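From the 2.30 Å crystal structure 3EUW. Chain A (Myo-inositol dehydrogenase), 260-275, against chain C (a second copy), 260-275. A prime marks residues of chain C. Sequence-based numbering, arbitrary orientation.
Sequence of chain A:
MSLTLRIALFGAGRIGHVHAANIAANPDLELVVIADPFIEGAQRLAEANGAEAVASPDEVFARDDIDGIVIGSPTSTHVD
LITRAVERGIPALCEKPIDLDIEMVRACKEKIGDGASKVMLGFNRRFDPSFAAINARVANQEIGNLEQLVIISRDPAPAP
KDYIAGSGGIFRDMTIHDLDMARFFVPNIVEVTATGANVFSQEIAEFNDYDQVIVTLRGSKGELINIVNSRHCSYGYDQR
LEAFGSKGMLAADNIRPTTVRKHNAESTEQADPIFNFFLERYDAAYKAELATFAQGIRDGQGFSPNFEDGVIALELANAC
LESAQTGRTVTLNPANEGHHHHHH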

ATOM      1  N   VAL A 260       7.022   3.497   8.653  1.00 20.76           N
ATOM      2  CA  VAL A 260       7.579   2.183   8.952  1.00 21.74           C
ATOM      3  C   VAL A 260       6.638   0.996   8.770  1.00 22.69           C
ATOM      4  O   VAL A 260       5.473   1.034   9.154  1.00 23.79           O
ATOM      5  CB  VAL A 260       8.134   2.123  10.398  1.00 20.51           C
ATOM      6  CG1 VAL A 260       8.780   0.761  10.660  1.00 18.96           C
ATOM      7  CG2 VAL A 260       9.145   3.229  10.613  1.00 17.42           C
ATOM      8  N   ARG A 261       7.169  -0.066   8.174  1.00 24.20           N
ATOM      9  CA  ARG A 261       6.414  -1.295   7.964  1.00 23.89           C
ATOM     10  C   ARG A 261       7.255  -2.483   8.400  1.00 23.25           C
ATOM     11  O   ARG A 261       8.444  -2.560   8.089  1.00 22.73           O
ATOM     12  CB  ARG A 261       6.029  -1.448   6.497  1.00 25.21           C
ATOM     13  CG  ARG A 261       4.898  -0.532   6.074  1.00 30.44           C
ATOM     14  CD  ARG A 261       4.679  -0.593   4.577  1.00 33.02           C
ATOM     15  NE  ARG A 261       3.626   0.321   4.156  1.00 34.30           N
ATOM     16  CZ  ARG A 261       2.331   0.089   4.325  1.00 34.90           C
ATOM     17  NH1 ARG A 261       1.929  -1.037   4.903  1.00 32.71           N
ATOM     18  NH2 ARG A 261       1.441   0.986   3.917  1.00 35.33           N
ATOM     19  N   LYS A 262       6.638  -3.404   9.130  1.00 22.78           N
ATOM     20  CA  LYS A 262       7.339  -4.586   9.603  1.00 23.01           C
ATOM     21  C   LYS A 262       6.834  -5.840   8.894  1.00 22.17           C
ATOM     22  O   LYS A 262       5.639  -5.978   8.611  1.00 24.98           O
ATOM     23  CB  LYS A 262       7.172  -4.743  11.118  1.00 22.39           C
ATOM     24  CG  LYS A 262       7.976  -5.908  11.678  1.00 26.95           C
ATOM     25  CD  LYS A 262       7.991  -5.955  13.200  1.00 26.74           C
ATOM     26  CE  LYS A 262       6.644  -6.349  13.762  1.00 26.45           C
ATOM     27  NZ  LYS A 262       6.685  -6.419  15.245  1.00 27.27           N
ATOM     28  N   HIS A 263       7.754  -6.747   8.602  1.00 21.40           N
ATOM     29  CA  HIS A 263       7.412  -7.995   7.939  1.00 22.09           C
ATOM     30  C   HIS A 263       8.087  -9.142   8.668  1.00 21.88           C
ATOM     31  O   HIS A 263       9.299  -9.143   8.835  1.00 23.72           O
ATOM     32  CB  HIS A 263       7.884  -7.982   6.486  1.00 21.32           C
ATOM     33  CG  HIS A 263       7.493  -6.751   5.729  1.00 22.31           C
ATOM     34  ND1 HIS A 263       8.088  -5.525   5.945  1.00 24.20           N
ATOM     35  CD2 HIS A 263       6.591  -6.561   4.738  1.00 22.37           C
ATOM     36  CE1 HIS A 263       7.573  -4.636   5.115  1.00 22.86           C
ATOM     37  NE2 HIS A 263       6.663  -5.239   4.371  1.00 24.79           N
ATOM     38  N   ASN A 264       7.297 -10.102   9.125  1.00 22.88           N
ATOM     39  CA  ASN A 264       7.831 -11.269   9.805  1.00 22.89           C
ATOM     40  C   ASN A 264       6.960 -12.478   9.499  1.00 24.85           C
ATOM     41  O   ASN A 264       6.155 -12.447   8.565  1.00 24.27           O
ATOM     42  CB  ASN A 264       7.947 -11.040  11.325  1.00 22.17           C
ATOM     43  CG  ASN A 264       6.647 -10.590  11.969  1.00 21.82           C
ATOM     44  OD1 ASN A 264       5.554 -10.978  11.548  1.00 20.78           O
ATOM     45  ND2 ASN A 264       6.766  -9.779  13.021  1.00 18.41           N
ATOM     46  N   ALA A 265       7.126 -13.545  10.275  1.00 25.79           N
ATOM     47  CA  ALA A 265       6.360 -14.772  10.063  1.00 25.20           C
ATOM     48  C   ALA A 265       4.868 -14.604  10.372  1.00 24.86           C
ATOM     49  O   ALA A 265       4.041 -15.388   9.906  1.00 21.92           O
ATOM     50  CB  ALA A 265       6.957 -15.914  10.914  1.00 24.43           C
ATOM     51  N   GLU A 266       4.527 -13.579  11.150  1.00 25.25           N
ATOM     52  CA  GLU A 266       3.132 -13.338  11.519  1.00 27.21           C
ATOM     53  C   GLU A 266       2.344 -12.633  10.418  1.00 25.30           C
ATOM     54  O   GLU A 266       1.206 -12.996  10.138  1.00 23.34           O
ATOM     55  CB  GLU A 266       3.056 -12.524  12.815  1.00 31.45           C
ATOM     56  CG  GLU A 266       3.943 -13.074  13.931  1.00 39.38           C
ATOM     57  CD  GLU A 266       3.615 -12.489  15.301  1.00 43.86           C
ATOM     58  OE1 GLU A 266       3.480 -11.250  15.417  1.00 45.92           O
ATOM     59  OE2 GLU A 266       3.501 -13.274  16.268  1.00 47.71           O
ATOM     60  N   SER A 267       2.948 -11.622   9.801  1.00 24.98           N
ATOM     61  CA  SER A 267       2.298 -10.889   8.721  1.00 24.30           C
ATOM     62  C   SER A 267       3.237  -9.852   8.124  1.00 22.39           C
ATOM     63  O   SER A 267       4.244  -9.490   8.729  1.00 23.33           O
ATOM     64  CB  SER A 267       1.024 -10.187   9.218  1.00 25.44           C
ATOM     65  OG  SER A 267       1.326  -9.098  10.072  1.00 27.23           O
ATOM     66  N   THR A 268       2.902  -9.375   6.931  1.00 20.41           N
ATOM     67  CA  THR A 268       3.713  -8.370   6.263  1.00 21.70           C
ATOM     68  C   THR A 268       2.999  -7.022   6.220  1.00 23.80           C
ATOM     69  O   THR A 268       1.842  -6.909   6.628  1.00 24.08           O
ATOM     70  CB  THR A 268       4.052  -8.799   4.821  1.00 21.25           C
ATOM     71  OG1 THR A 268       2.844  -9.028   4.087  1.00 20.12           O
ATOM     72  CG2 THR A 268       4.889 -10.067   4.828  1.00 21.40           C
ATOM     73  N   GLU A 269       3.698  -6.003   5.723  1.00 25.01           N
ATOM     74  CA  GLU A 269       3.141  -4.655   5.615  1.00 25.84           C
ATOM     75  C   GLU A 269       2.598  -4.070   6.916  1.00 24.05           C
ATOM     76  O   GLU A 269       1.742  -3.192   6.879  1.00 25.32           O
ATOM     77  CB  GLU A 269       2.027  -4.623   4.564  1.00 28.78           C
ATOM     78  CG  GLU A 269       2.498  -4.379   3.136  1.00 35.96           C
ATOM     79  CD  GLU A 269       3.382  -5.483   2.633  1.00 39.01           C
ATOM     80  OE1 GLU A 269       3.040  -6.651   2.893  1.00 43.21           O
ATOM     81  OE2 GLU A 269       4.401  -5.193   1.974  1.00 41.24           O
ATOM     82  N   GLN A 270       3.083  -4.543   8.059  1.00 21.82           N
ATOM     83  CA  GLN A 270       2.598  -4.027   9.338  1.00 21.73           C
ATOM     84  C   GLN A 270       2.990  -2.563   9.518  1.00 22.04           C
ATOM     85  O   GLN A 270       4.167  -2.237   9.609  1.00 23.40           O
ATOM     86  CB  GLN A 270       3.159  -4.848  10.492  1.00 20.56           C
ATOM     87  CG  GLN A 270       2.766  -6.315  10.457  1.00 21.34           C
ATOM     88  CD  GLN A 270       3.160  -7.028  11.731  1.00 21.38           C
ATOM     89  OE1 GLN A 270       2.698  -6.675  12.810  1.00 26.19           O
ATOM     90  NE2 GLN A 270       4.027  -8.027  11.616  1.00 22.18           N
ATOM     91  N   ALA A 271       1.999  -1.682   9.561  1.00 21.30           N
ATOM     92  CA  ALA A 271       2.258  -0.257   9.727  1.00 19.74           C
ATOM     93  C   ALA A 271       1.831   0.173  11.125  1.00 18.62           C
ATOM     94  O   ALA A 271       1.175  -0.594  11.831  1.00 18.24           O
ATOM     95  CB  ALA A 271       1.501   0.536   8.664  1.00 17.70           C
ATOM     96  N   ASP A 272       2.213   1.384  11.533  1.00 18.81           N
ATOM     97  CA  ASP A 272       1.831   1.873  12.854  1.00 17.63           C
ATOM     98  C   ASP A 272       0.323   2.060  12.940  1.00 17.17           C
ATOM     99  O   ASP A 272      -0.366   2.189  11.919  1.00 16.48           O
ATOM    100  CB  ASP A 272       2.420   3.259  13.182  1.00 17.51           C
ATOM    101  CG  ASP A 272       3.903   3.389  12.883  1.00 20.61           C
ATOM    102  OD1 ASP A 272       4.678   2.445  13.140  1.00 17.53           O
ATOM    103  OD2 ASP A 272       4.289   4.480  12.412  1.00 20.18           O
ATOM    104  N   PRO A 273      -0.213   2.056  14.170  1.00 16.65           N
ATOM    105  CA  PRO A 273      -1.648   2.270  14.322  1.00 16.50           C
ATOM    106  C   PRO A 273      -1.742   3.718  13.818  1.00 17.26           C
ATOM    107  O   PRO A 273      -0.752   4.458  13.881  1.00 17.14           O
ATOM    108  CB  PRO A 273      -1.848   2.181  15.837  1.00 17.40           C
ATOM    109  CG  PRO A 273      -0.806   1.190  16.251  1.00 17.24           C
ATOM    110  CD  PRO A 273       0.396   1.627  15.441  1.00 16.40           C
ATOM    111  N   ILE A 274      -2.892   4.135  13.319  1.00 14.75           N
ATOM    112  CA  ILE A 274      -2.989   5.496  12.812  1.00 13.50           C
ATOM    113  C   ILE A 274      -3.127   6.498  13.954  1.00 13.46           C
ATOM    114  O   ILE A 274      -3.343   6.104  15.095  1.00 12.98           O
ATOM    115  CB  ILE A 274      -4.169   5.621  11.854  1.00 13.38           C
ATOM    116  CG1 ILE A 274      -5.492   5.423  12.609  1.00 13.60           C
ATOM    117  CG2 ILE A 274      -4.015   4.572  10.753  1.00  8.56           C
ATOM    118  CD1 ILE A 274      -6.746   5.618  11.730  1.00 15.79           C
ATOM    119  N   PHE A 275      -2.996   7.789  13.660  1.00 14.99           N
ATOM    120  CA  PHE A 275      -3.122   8.797  14.710  1.00 18.30           C
ATOM    121  C   PHE A 275      -4.379   8.581  15.550  1.00 20.65           C
ATOM    122  O   PHE A 275      -5.465   8.305  15.024  1.00 20.94           O
ATOM    123  CB  PHE A 275      -3.113  10.205  14.125  1.00 17.85           C
ATOM    124  CG  PHE A 275      -1.740  10.719  13.822  1.00 19.63           C
ATOM    125  CD1 PHE A 275      -0.734  10.644  14.781  1.00 20.88           C
ATOM    126  CD2 PHE A 275      -1.449  11.284  12.584  1.00 20.49           C
ATOM    127  CE1 PHE A 275       0.543  11.124  14.511  1.00 20.06           C
ATOM    128  CE2 PHE A 275      -0.179  11.769  12.304  1.00 20.49           C
ATOM    129  CZ  PHE A 275       0.819  11.689  13.267  1.00 21.12           C
TER
ATOM    130  N   VAL C 260      -6.442 -10.035   2.040  1.00 18.84           N
ATOM    131  CA  VAL C 260      -6.935  -9.666   3.352  1.00 18.86           C
ATOM    132  C   VAL C 260      -5.938  -8.792   4.116  1.00 19.46           C
ATOM    133  O   VAL C 260      -4.732  -9.048   4.125  1.00 20.50           O
ATOM    134  CB  VAL C 260      -7.255 -10.917   4.190  1.00 19.44           C
ATOM    135  CG1 VAL C 260      -7.725 -10.506   5.582  1.00 16.77           C
ATOM    136  CG2 VAL C 260      -8.311 -11.753   3.486  1.00 16.86           C
ATOM    137  N   ARG C 261      -6.466  -7.759   4.755  1.00 18.43           N
ATOM    138  CA  ARG C 261      -5.669  -6.826   5.546  1.00 19.35           C
ATOM    139  C   ARG C 261      -6.309  -6.684   6.921  1.00 18.46           C
ATOM    140  O   ARG C 261      -7.526  -6.520   7.016  1.00 17.52           O
ATOM    141  CB  ARG C 261      -5.660  -5.457   4.875  1.00 23.38           C
ATOM    142  CG  ARG C 261      -5.076  -5.435   3.482  1.00 26.01           C
ATOM    143  CD  ARG C 261      -3.619  -5.068   3.558  1.00 27.75           C
ATOM    144  NE  ARG C 261      -3.046  -4.842   2.240  1.00 29.74           N
ATOM    145  CZ  ARG C 261      -1.870  -4.264   2.041  1.00 29.19           C
ATOM    146  NH1 ARG C 261      -1.157  -3.851   3.077  1.00 27.76           N
ATOM    147  NH2 ARG C 261      -1.405  -4.115   0.809  1.00 31.50           N
ATOM    148  N   LYS C 262      -5.504  -6.754   7.978  1.00 16.44           N
ATOM    149  CA  LYS C 262      -6.042  -6.595   9.327  1.00 15.96           C
ATOM    150  C   LYS C 262      -5.527  -5.309   9.966  1.00 16.28           C
ATOM    151  O   LYS C 262      -4.377  -4.908   9.749  1.00 15.99           O
ATOM    152  CB  LYS C 262      -5.693  -7.794  10.217  1.00 14.64           C
ATOM    153  CG  LYS C 262      -6.276  -7.655  11.621  1.00 18.22           C
ATOM    154  CD  LYS C 262      -6.184  -8.924  12.470  1.00 21.21           C
ATOM    155  CE  LYS C 262      -4.751  -9.347  12.748  1.00 21.04           C
ATOM    156  NZ  LYS C 262      -4.740 -10.392  13.807  1.00 23.11           N
ATOM    157  N   HIS C 263      -6.384  -4.663  10.750  1.00 15.79           N
ATOM    158  CA  HIS C 263      -6.033  -3.422  11.426  1.00 15.31           C
ATOM    159  C   HIS C 263      -6.521  -3.470  12.862  1.00 15.76           C
ATOM    160  O   HIS C 263      -7.688  -3.748  13.113  1.00 17.91           O
ATOM    161  CB  HIS C 263      -6.684  -2.214  10.732  1.00 14.96           C
ATOM    162  CG  HIS C 263      -6.535  -2.209   9.242  1.00 13.24           C
ATOM    163  ND1 HIS C 263      -7.304  -2.999   8.413  1.00 17.30           N
ATOM    164  CD2 HIS C 263      -5.710  -1.509   8.431  1.00 13.52           C
ATOM    165  CE1 HIS C 263      -6.959  -2.783   7.155  1.00 13.48           C
ATOM    166  NE2 HIS C 263      -5.995  -1.884   7.138  1.00 15.72           N
ATOM    167  N   ASN C 264      -5.631  -3.207  13.811  1.00 15.36           N
ATOM    168  CA  ASN C 264      -6.036  -3.216  15.218  1.00 15.59           C
ATOM    169  C   ASN C 264      -5.112  -2.352  16.068  1.00 14.93           C
ATOM    170  O   ASN C 264      -4.330  -1.568  15.531  1.00 14.95           O
ATOM    171  CB  ASN C 264      -6.105  -4.654  15.763  1.00 14.58           C
ATOM    172  CG  ASN C 264      -4.794  -5.398  15.641  1.00 16.31           C
ATOM    173  OD1 ASN C 264      -3.725  -4.793  15.577  1.00 16.06           O
ATOM    174  ND2 ASN C 264      -4.868  -6.727  15.634  1.00 17.81           N
ATOM    175  N   ALA C 265      -5.205  -2.492  17.387  1.00 16.39           N
ATOM    176  CA  ALA C 265      -4.388  -1.705  18.317  1.00 16.44           C
ATOM    177  C   ALA C 265      -2.885  -1.915  18.171  1.00 17.35           C
ATOM    178  O   ALA C 265      -2.110  -1.042  18.519  1.00 19.67           O
ATOM    179  CB  ALA C 265      -4.804  -1.998  19.759  1.00 13.21           C
ATOM    180  N   GLU C 266      -2.473  -3.066  17.655  1.00 19.07           N
ATOM    181  CA  GLU C 266      -1.050  -3.344  17.511  1.00 21.50           C
ATOM    182  C   GLU C 266      -0.429  -2.866  16.211  1.00 20.11           C
ATOM    183  O   GLU C 266       0.710  -2.407  16.190  1.00 18.51           O
ATOM    184  CB  GLU C 266      -0.782  -4.849  17.635  1.00 25.69           C
ATOM    185  CG  GLU C 266      -1.336  -5.505  18.891  1.00 32.94           C
ATOM    186  CD  GLU C 266      -0.846  -6.938  19.048  1.00 38.30           C
ATOM    187  OE1 GLU C 266      -0.441  -7.549  18.028  1.00 38.96           O
ATOM    188  OE2 GLU C 266      -0.870  -7.454  20.188  1.00 41.16           O
ATOM    189  N   SER C 267      -1.180  -2.976  15.123  1.00 19.88           N
ATOM    190  CA  SER C 267      -0.655  -2.604  13.820  1.00 19.20           C
ATOM    191  C   SER C 267      -1.765  -2.484  12.778  1.00 19.68           C
ATOM    192  O   SER C 267      -2.829  -3.084  12.927  1.00 16.58           O
ATOM    193  CB  SER C 267       0.351  -3.684  13.388  1.00 21.57           C
ATOM    194  OG  SER C 267       0.744  -3.535  12.041  1.00 27.33           O
ATOM    195  N   THR C 268      -1.531  -1.701  11.728  1.00 18.61           N
ATOM    196  CA  THR C 268      -2.535  -1.590  10.673  1.00 21.55           C
ATOM    197  C   THR C 268      -1.989  -2.123   9.354  1.00 21.94           C
ATOM    198  O   THR C 268      -0.782  -2.321   9.203  1.00 21.73           O
ATOM    199  CB  THR C 268      -3.004  -0.134  10.423  1.00 19.50           C
ATOM    200  OG1 THR C 268      -1.872   0.697  10.155  1.00 21.00           O
ATOM    201  CG2 THR C 268      -3.783   0.389  11.611  1.00 21.08           C
ATOM    202  N   GLU C 269      -2.900  -2.368   8.419  1.00 21.80           N
ATOM    203  CA  GLU C 269      -2.557  -2.849   7.089  1.00 23.78           C
ATOM    204  C   GLU C 269      -1.819  -4.188   7.047  1.00 22.12           C
ATOM    205  O   GLU C 269      -1.121  -4.488   6.077  1.00 20.78           O
ATOM    206  CB  GLU C 269      -1.766  -1.755   6.367  1.00 25.20           C
ATOM    207  CG  GLU C 269      -2.547  -0.453   6.354  1.00 32.83           C
ATOM    208  CD  GLU C 269      -1.853   0.667   5.629  1.00 38.80           C
ATOM    209  OE1 GLU C 269      -0.645   0.891   5.878  1.00 40.38           O
ATOM    210  OE2 GLU C 269      -2.527   1.337   4.818  1.00 41.37           O
ATOM    211  N   GLN C 270      -2.002  -4.986   8.096  1.00 19.95           N
ATOM    212  CA  GLN C 270      -1.377  -6.306   8.212  1.00 21.24           C
ATOM    213  C   GLN C 270      -1.833  -7.252   7.099  1.00 20.47           C
ATOM    214  O   GLN C 270      -3.011  -7.582   6.991  1.00 23.76           O
ATOM    215  CB  GLN C 270      -1.716  -6.933   9.571  1.00 21.11           C
ATOM    216  CG  GLN C 270      -1.272  -6.118  10.780  1.00 22.45           C
ATOM    217  CD  GLN C 270      -1.595  -6.812  12.090  1.00 24.02           C
ATOM    218  OE1 GLN C 270      -1.204  -7.955  12.304  1.00 25.21           O
ATOM    219  NE2 GLN C 270      -2.310  -6.117  12.976  1.00 19.90           N
ATOM    220  N   ALA C 271      -0.889  -7.697   6.280  1.00 19.47           N
ATOM    221  CA  ALA C 271      -1.191  -8.598   5.182  1.00 18.09           C
ATOM    222  C   ALA C 271      -0.663  -9.993   5.485  1.00 18.75           C
ATOM    223  O   ALA C 271       0.059 -10.183   6.458  1.00 19.07           O
ATOM    224  CB  ALA C 271      -0.569  -8.068   3.901  1.00 18.46           C
ATOM    225  N   ASP C 272      -1.017 -10.967   4.649  1.00 19.26           N
ATOM    226  CA  ASP C 272      -0.552 -12.336   4.863  1.00 19.07           C
ATOM    227  C   ASP C 272       0.953 -12.443   4.636  1.00 20.13           C
ATOM    228  O   ASP C 272       1.563 -11.591   3.976  1.00 16.68           O
ATOM    229  CB  ASP C 272      -1.173 -13.329   3.867  1.00 18.90           C
ATOM    230  CG  ASP C 272      -2.677 -13.252   3.790  1.00 19.50           C
ATOM    231  OD1 ASP C 272      -3.331 -13.159   4.850  1.00 18.64           O
ATOM    232  OD2 ASP C 272      -3.199 -13.316   2.648  1.00 16.85           O
ATOM    233  N   PRO C 273       1.576 -13.486   5.210  1.00 19.08           N
ATOM    234  CA  PRO C 273       3.011 -13.656   4.986  1.00 19.49           C
ATOM    235  C   PRO C 273       3.009 -13.981   3.486  1.00 18.97           C
ATOM    236  O   PRO C 273       2.009 -14.486   2.979  1.00 17.98           O
ATOM    237  CB  PRO C 273       3.347 -14.880   5.836  1.00 19.04           C
ATOM    238  CG  PRO C 273       2.407 -14.728   7.012  1.00 20.99           C
ATOM    239  CD  PRO C 273       1.109 -14.327   6.327  1.00 19.87           C
ATOM    240  N   ILE C 274       4.080 -13.691   2.761  1.00 19.25           N
ATOM    241  CA  ILE C 274       4.076 -13.984   1.328  1.00 20.74           C
ATOM    242  C   ILE C 274       4.281 -15.471   1.049  1.00 21.66           C
ATOM    243  O   ILE C 274       4.630 -16.229   1.959  1.00 21.96           O
ATOM    244  CB  ILE C 274       5.165 -13.175   0.587  1.00 22.31           C
ATOM    245  CG1 ILE C 274       6.550 -13.501   1.156  1.00 21.93           C
ATOM    246  CG2 ILE C 274       4.882 -11.677   0.727  1.00 21.91           C
ATOM    247  CD1 ILE C 274       7.703 -12.896   0.344  1.00 21.48           C
ATOM    248  N   PHE C 275       4.048 -15.895  -0.193  1.00 22.65           N
ATOM    249  CA  PHE C 275       4.238 -17.307  -0.544  1.00 26.59           C
ATOM    250  C   PHE C 275       5.622 -17.750  -0.083  1.00 28.15           C
ATOM    251  O   PHE C 275       6.594 -17.001  -0.228  1.00 27.05           O
ATOM    252  CB  PHE C 275       4.127 -17.536  -2.057  1.00 26.86           C
ATOM    253  CG  PHE C 275       2.730 -17.405  -2.603  1.00 29.09           C
ATOM    254  CD1 PHE C 275       1.657 -18.026  -1.972  1.00 28.78           C
ATOM    255  CD2 PHE C 275       2.495 -16.696  -3.778  1.00 29.49           C
ATOM    256  CE1 PHE C 275       0.372 -17.946  -2.504  1.00 29.56           C
ATOM    257  CE2 PHE C 275       1.208 -16.611  -4.319  1.00 30.38           C
ATOM    258  CZ  PHE C 275       0.148 -17.237  -3.679  1.00 28.39           C
TER

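The contact is a near-twofold, antiparallel pairing of the same segment from two copies, held mainly by backbone hydrogen bonds between residues 268 and 271 and supplemented by side chains that do not all repeat from one copy to the other.

The register supports this reading: the CA atoms of Gln270 and Gln270′ lie 4.7 Å apart, and Thr268 faces Ala271′ at 5.0 Å just as Ala271 faces Thr268′ at 5.1 Å, again between CA atoms. Each of these pairs is a single antiparallel bridge closed by two hydrogen bonds. In the first, Thr268 N donates to Ala271′ O (3.0 Å, 152°) and Ala271′ N to Thr268 O (2.9 Å, 177°); in the second, Ala271 N donates to Thr268′ O (2.9 Å, 170°) and Thr268′ N to Ala271 O (2.9 Å, 164°). Between the bridges no backbone hydrogen bond crosses. There Glu269 O and Glu269′ O approach to 3.2 Å; both are acceptors, so this close approach is not a hydrogen bond.

The threonine side chains extend the pairing by one residue. Thr268′ OG1 donates to Asp272 O at 2.8 Å; on the other side Thr268 OG1 lies 2.9 Å from Asp272′ O but also 2.7 Å from Glu269 OE1 of its own chain, so its single proton cannot be assigned. The serines differ by rotamer. Ser267′, with chi1 at 170° (t), donates from OG to Ala271 O at 3.0 Å, whereas Ser267, at 71° (p), instead brings CB to 2.9 Å from Ala271′ O, a tight contact without a hydrogen bond.

Beyond the bridges each proline ring packs on backbone carbonyls of the other copy, nearly symmetrically. Pro273 CG rests 3.4 Å from Ala265′ O, and Pro273′ CG 3.4 Å from Ala265 O, so each proline ring covers the turn of the other copy. That turn is braced internally: Asn264 OD1 accepts from Glu266 N (2.8 Å) and Ser267 N (3.2 Å), and Asn264′ does the same in its own chain.

The charged residues also break the symmetry. Arg261 NH2 reaches Glu269′ OE1 at 2.9 Å, a salt bridge whose hydrogen bond is weak at 127°. The reciprocal bridge is absent: Glu269 OE2 accepts a weak bond from His263 NE2 (3.3 Å), while Arg261′ NH1 bonds Glu269′ O within its own chain (3.1 Å) and lies 3.6 Å from Glu269 CB. In all, 767 Å² is buried over both stretches.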